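Local atomic coordinates of 11R-lipoxygenase (Gersemia fruticosa, PDB entry 3VF1), a protein that probably oxygenates polyunsaturated fatty acids as a calcium-regulated, non-heme iron lipoxygenase with an N-terminal PLAT domain. Residues Y491-V502 with N665-R676. Numbering follows the deposited sequence.
Sequences YYKDDALLLWNV and NLANITKQITER. With FRU (beta-D-fructofuranose), chain C.
Two antiparallel helices of the lipoxygenase catalytic domain meet where Val502 packs on Asn665, Leu666 and Ile669 at one end and Arg676 reaches Asp495 at the other; the segment axes come within 10.4 Å at 170°. Val502 and Ile669 touch tip to tip, CG2 to CD1 at 3.6 Å, while Val502 CG1 rests on Leu666 CD2. With CG1 beside its backbone N (chi1 -71°), Ile669 also lays CD1 against Leu498 CB, 3.8 Å away. At the Val502 end a water accepts from Asn665 ND2 and donates to Val502 O. Leu499 CD2 meets Leu666 CD2 on the flank facing helix 557-579, the helix that carries the iron ligands His575 and Asn579; Leu499 itself touches Cys573 there.

Farther along, Ile673 CG1 packs against Asp495 OD1, the two side chains crossing at a slant, before the contact turns ionic. Arg676 NH2 donates to the syn lone pair of Asp495 OD2 at 3.0 Å, and NH1 makes a salt bridge with Asp495 OD1 at 2.9 Å, with the two flat groups turned 41° apart. Tyr491 covers one face of the guanidinium with CB and CG, its CB 3.6 Å from NH1. A leucine in place of Arg676 would probably leave the buried Asp495 carboxylate without this countercharge. Next to this ion pair, Asp494 OD1 accepts from fructose O1 at 2.9 Å and from Lys493 NZ in a salt bridge, and the same NZ donates to fructose O5.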
loop_
_atom_site.group_PDB
_atom_site.type_symbol
_atom_site.label_atom_id
_atom_site.label_comp_id
_atom_site.label_asym_id
_atom_site.label_seq_id
_atom_site.Cartn_x
_atom_site.Cartn_y
_atom_site.Cartn_z
ATOM N N TYR A 491 -7.985 -2.978 17.957
ATOM C CA TYR A 491 -7.626 -4.235 17.310
ATOM C C TYR A 491 -6.574 -4.069 16.217
ATOM O O TYR A 491 -5.732 -4.944 16.032
ATOM C CB TYR A 491 -8.880 -4.908 16.749
ATOM C CG TYR A 491 -9.928 -5.160 17.805
ATOM C CD1 TYR A 491 -9.577 -5.659 19.051
ATOM C CD2 TYR A 491 -11.268 -4.879 17.567
ATOM C CE1 TYR A 491 -10.526 -5.888 20.025
ATOM C CE2 TYR A 491 -12.227 -5.100 18.537
ATOM C CZ TYR A 491 -11.850 -5.606 19.764
ATOM O OH TYR A 491 -12.796 -5.831 20.736
ATOM N N TYR A 492 -6.622 -2.957 15.492
ATOM C CA TYR A 492 -5.591 -2.669 14.504
ATOM C C TYR A 492 -4.217 -2.658 15.163
ATOM O O TYR A 492 -3.255 -3.191 14.621
ATOM C CB TYR A 492 -5.828 -1.318 13.835
ATOM C CG TYR A 492 -4.565 -0.740 13.234
ATOM C CD1 TYR A 492 -3.724 0.066 13.989
ATOM C CD2 TYR A 492 -4.199 -1.018 11.922
ATOM C CE1 TYR A 492 -2.563 0.589 13.457
ATOM C CE2 TYR A 492 -3.037 -0.498 11.378
ATOM C CZ TYR A 492 -2.224 0.305 12.152
ATOM O OH TYR A 492 -1.068 0.826 11.619
ATOM N N LYS A 493 -4.133 -2.036 16.333
ATOM C CA LYS A 493 -2.864 -1.894 17.038
ATOM C C LYS A 493 -2.307 -3.247 17.464
ATOM O O LYS A 493 -1.120 -3.516 17.294
ATOM C CB LYS A 493 -3.034 -0.982 18.256
ATOM C CG LYS A 493 -1.841 -0.966 19.201
ATOM C CD LYS A 493 -2.009 -1.941 20.358
ATOM C CE LYS A 493 -3.165 -1.541 21.263
ATOM N NZ LYS A 493 -3.308 -2.439 22.438
ATOM N N ASP A 494 -3.167 -4.099 18.012
ATOM C CA ASP A 494 -2.741 -5.417 18.470
ATOM C C ASP A 494 -2.216 -6.262 17.312
ATOM O O ASP A 494 -1.163 -6.893 17.421
ATOM C CB ASP A 494 -3.896 -6.147 19.157
ATOM C CG ASP A 494 -4.271 -5.524 20.488
ATOM O OD1 ASP A 494 -3.395 -4.908 21.128
ATOM O OD2 ASP A 494 -5.443 -5.655 20.897
ATOM N N ASP A 495 -2.952 -6.268 16.207
ATOM C CA ASP A 495 -2.596 -7.095 15.059
ATOM C C ASP A 495 -1.385 -6.539 14.316
ATOM O O ASP A 495 -0.499 -7.291 13.910
ATOM C CB ASP A 495 -3.783 -7.217 14.102
ATOM C CG ASP A 495 -4.987 -7.880 14.749
ATOM O OD1 ASP A 495 -4.796 -8.643 15.723
ATOM O OD2 ASP A 495 -6.125 -7.639 14.288
ATOM N N ALA A 496 -1.352 -5.223 14.137
ATOM C CA ALA A 496 -0.246 -4.573 13.444
ATOM C C ALA A 496 1.075 -4.786 14.183
ATOM O O ALA A 496 2.129 -4.905 13.560
ATOM C CB ALA A 496 -0.528 -3.086 13.280
ATOM N N LEU A 497 1.017 -4.834 15.510
ATOM C CA LEU A 497 2.222 -5.000 16.317
ATOM C C LEU A 497 2.747 -6.433 16.261
ATOM O O LEU A 497 3.953 -6.658 16.357
ATOM C CB LEU A 497 1.967 -4.583 17.767
ATOM C CG LEU A 497 1.919 -3.076 18.029
ATOM C CD1 LEU A 497 1.605 -2.797 19.491
ATOM C CD2 LEU A 497 3.230 -2.413 17.632
ATOM N N LEU A 498 1.845 -7.397 16.108
ATOM C CA LEU A 498 2.249 -8.786 15.934
ATOM C C LEU A 498 2.955 -8.958 14.593
ATOM O O LEU A 498 3.996 -9.608 14.504
ATOM C CB LEU A 498 1.036 -9.715 15.992
ATOM C CG LEU A 498 0.343 -9.878 17.346
ATOM C CD1 LEU A 498 -0.873 -10.777 17.206
ATOM C CD2 LEU A 498 1.305 -10.434 18.385
ATOM N N LEU A 499 2.377 -8.364 13.554
ATOM C CA LEU A 499 2.901 -8.492 12.201
ATOM C C LEU A 499 4.227 -7.763 12.053
ATOM O O LEU A 499 5.144 -8.255 11.401
ATOM C CB LEU A 499 1.891 -7.940 11.196
ATOM C CG LEU A 499 0.639 -8.799 11.019
ATOM C CD1 LEU A 499 -0.549 -7.959 10.593
ATOM C CD2 LEU A 499 0.907 -9.902 10.007
ATOM N N TRP A 500 4.321 -6.587 12.661
ATOM C CA TRP A 500 5.549 -5.803 12.628
ATOM C C TRP A 500 6.714 -6.604 13.201
ATOM O O TRP A 500 7.780 -6.687 12.594
ATOM C CB TRP A 500 5.371 -4.509 13.420
ATOM C CG TRP A 500 6.629 -3.713 13.541
ATOM C CD1 TRP A 500 7.595 -3.847 14.495
ATOM C CD2 TRP A 500 7.063 -2.657 12.676
ATOM N NE1 TRP A 500 8.604 -2.940 14.278
ATOM C CE2 TRP A 500 8.300 -2.197 13.168
ATOM C CE3 TRP A 500 6.525 -2.057 11.535
ATOM C CZ2 TRP A 500 9.008 -1.164 12.559
ATOM C CZ3 TRP A 500 7.229 -1.032 10.931
ATOM C CH2 TRP A 500 8.457 -0.595 11.445
ATOM N N ASN A 501 6.502 -7.194 14.373
ATOM C CA ASN A 501 7.543 -7.960 15.047
ATOM C C ASN A 501 7.890 -9.248 14.306
ATOM O O ASN A 501 9.037 -9.691 14.325
ATOM C CB ASN A 501 7.119 -8.279 16.482
ATOM C CG ASN A 501 7.188 -7.066 17.392
ATOM O OD1 ASN A 501 8.105 -6.251 17.288
ATOM N ND2 ASN A 501 6.218 -6.941 18.290
ATOM N N VAL A 502 6.899 -9.848 13.656
ATOM C CA VAL A 502 7.123 -11.067 12.886
ATOM C C VAL A 502 7.860 -10.762 11.587
ATOM O O VAL A 502 8.704 -11.544 11.148
ATOM C CB VAL A 502 5.797 -11.798 12.580
ATOM C CG1 VAL A 502 5.885 -12.551 11.266
ATOM C CG2 VAL A 502 5.442 -12.738 13.721
ATOM N N ASN A 665 5.171 -18.327 11.697
ATOM C CA ASN A 665 4.847 -17.260 12.632
ATOM C C ASN A 665 3.560 -16.548 12.233
ATOM O O ASN A 665 2.798 -16.102 13.089
ATOM C CB ASN A 665 5.995 -16.254 12.720
ATOM C CG ASN A 665 7.195 -16.803 13.463
ATOM O OD1 ASN A 665 7.078 -17.750 14.240
ATOM N ND2 ASN A 665 8.357 -16.204 13.234
ATOM N N LEU A 666 3.326 -16.444 10.928
ATOM C CA LEU A 666 2.104 -15.840 10.415
ATOM C C LEU A 666 0.905 -16.725 10.725
ATOM O O LEU A 666 -0.157 -16.236 11.108
ATOM C CB LEU A 666 2.209 -15.617 8.907
ATOM C CG LEU A 666 3.243 -14.586 8.455
ATOM C CD1 LEU A 666 3.256 -14.477 6.937
ATOM C CD2 LEU A 666 2.968 -13.232 9.088
ATOM N N ALA A 667 1.083 -18.030 10.559
ATOM C CA ALA A 667 0.023 -18.988 10.835
ATOM C C ALA A 667 -0.417 -18.894 12.294
ATOM O O ALA A 667 -1.583 -19.122 12.614
ATOM C CB ALA A 667 0.489 -20.400 10.512
ATOM N N ASN A 668 0.521 -18.554 13.173
ATOM C CA ASN A 668 0.218 -18.417 14.593
ATOM C C ASN A 668 -0.531 -17.119 14.878
ATOM O O ASN A 668 -1.391 -17.069 15.757
ATOM C CB ASN A 668 1.499 -18.485 15.426
ATOM C CG ASN A 668 2.164 -19.852 15.363
ATOM O OD1 ASN A 668 1.511 -20.861 15.088
ATOM N ND2 ASN A 668 3.468 -19.889 15.621
ATOM N N ILE A 669 -0.200 -16.072 14.131
ATOM C CA ILE A 669 -0.899 -14.800 14.252
ATOM C C ILE A 669 -2.335 -14.950 13.761
ATOM O O ILE A 669 -3.272 -14.458 14.390
ATOM C CB ILE A 669 -0.195 -13.693 13.452
ATOM C CG1 ILE A 669 1.115 -13.307 14.140
ATOM C CG2 ILE A 669 -1.097 -12.472 13.318
ATOM C CD1 ILE A 669 1.937 -12.289 13.379
ATOM N N THR A 670 -2.498 -15.632 12.633
ATOM C CA THR A 670 -3.819 -15.931 12.097
ATOM C C THR A 670 -4.682 -16.587 13.167
ATOM O O THR A 670 -5.849 -16.241 13.342
ATOM C CB THR A 670 -3.729 -16.886 10.894
ATOM O OG1 THR A 670 -3.110 -16.215 9.791
ATOM C CG2 THR A 670 -5.110 -17.367 10.478
ATOM N N LYS A 671 -4.093 -17.538 13.882
ATOM C CA LYS A 671 -4.801 -18.279 14.917
ATOM C C LYS A 671 -5.208 -17.377 16.083
ATOM O O LYS A 671 -6.307 -17.510 16.618
ATOM C CB LYS A 671 -3.930 -19.438 15.409
ATOM C CG LYS A 671 -4.539 -20.257 16.531
ATOM C CD LYS A 671 -3.814 -21.586 16.691
ATOM C CE LYS A 671 -4.220 -22.304 17.969
ATOM N NZ LYS A 671 -3.648 -21.655 19.183
ATOM N N GLN A 672 -4.327 -16.459 16.470
ATOM C CA GLN A 672 -4.634 -15.514 17.542
ATOM C C GLN A 672 -5.810 -14.624 17.158
ATOM O O GLN A 672 -6.783 -14.507 17.902
ATOM C CB GLN A 672 -3.422 -14.634 17.853
ATOM C CG GLN A 672 -2.285 -15.344 18.561
ATOM C CD GLN A 672 -1.215 -14.378 19.040
ATOM O OE1 GLN A 672 -1.518 -13.363 19.670
ATOM N NE2 GLN A 672 0.043 -14.686 18.735
ATOM N N ILE A 673 -5.707 -13.997 15.990
ATOM C CA ILE A 673 -6.736 -13.085 15.509
ATOM C C ILE A 673 -8.085 -13.784 15.433
ATOM O O ILE A 673 -9.116 -13.206 15.774
ATOM C CB ILE A 673 -6.380 -12.529 14.120
ATOM C CG1 ILE A 673 -5.156 -11.616 14.220
ATOM C CG2 ILE A 673 -7.562 -11.772 13.531
ATOM C CD1 ILE A 673 -4.614 -11.164 12.878
ATOM N N THR A 674 -8.071 -15.035 14.986
ATOM C CA THR A 674 -9.294 -15.812 14.849
ATOM C C THR A 674 -9.939 -16.064 16.208
ATOM O O THR A 674 -11.152 -15.943 16.361
ATOM C CB THR A 674 -9.026 -17.161 14.163
ATOM O OG1 THR A 674 -8.656 -16.938 12.796
ATOM C CG2 THR A 674 -10.261 -18.046 14.207
ATOM N N GLU A 675 -9.120 -16.412 17.195
ATOM C CA GLU A 675 -9.625 -16.695 18.532
ATOM C C GLU A 675 -10.217 -15.446 19.181
ATOM O O GLU A 675 -11.227 -15.523 19.883
ATOM C CB GLU A 675 -8.518 -17.284 19.408
ATOM C CG GLU A 675 -8.141 -18.709 19.029
ATOM C CD GLU A 675 -6.989 -19.252 19.851
ATOM O OE1 GLU A 675 -6.221 -18.441 20.414
ATOM O OE2 GLU A 675 -6.855 -20.491 19.939
ATOM N N ARG A 676 -9.593 -14.298 18.945
ATOM C CA ARG A 676 -10.102 -13.038 19.475
ATOM C C ARG A 676 -11.412 -12.661 18.794
ATOM O O ARG A 676 -12.348 -12.193 19.442
ATOM C CB ARG A 676 -9.086 -11.915 19.273
ATOM C CG ARG A 676 -9.582 -10.557 19.744
ATOM C CD ARG A 676 -8.848 -9.433 19.055
ATOM N NE ARG A 676 -9.101 -9.419 17.617
ATOM C CZ ARG A 676 -8.349 -8.769 16.732
ATOM N NH1 ARG A 676 -7.288 -8.078 17.134
ATOM N NH2 ARG A 676 -8.653 -8.813 15.442
HETATM C C1 FRU C . 0.489 -4.877 22.082
HETATM C C2 FRU C . 0.128 -4.972 23.559
HETATM C C3 FRU C . -0.047 -6.418 23.997
HETATM C C4 FRU C . -1.233 -6.374 24.937
HETATM C C5 FRU C . -2.020 -5.158 24.473
HETATM C C6 FRU C . -2.660 -4.455 25.663
HETATM O O1 FRU C . -0.523 -5.478 21.308
HETATM O O2 FRU C . 1.154 -4.405 24.342
HETATM O O3 FRU C . 1.102 -6.907 24.651
HETATM O O4 FRU C . -2.005 -7.549 24.887
HETATM O O5 FRU C . -1.105 -4.312 23.796
HETATM O O6 FRU C . -3.945 -3.980 25.333
HETATM O O HOH W 1 9.108 -14.589 11.200
#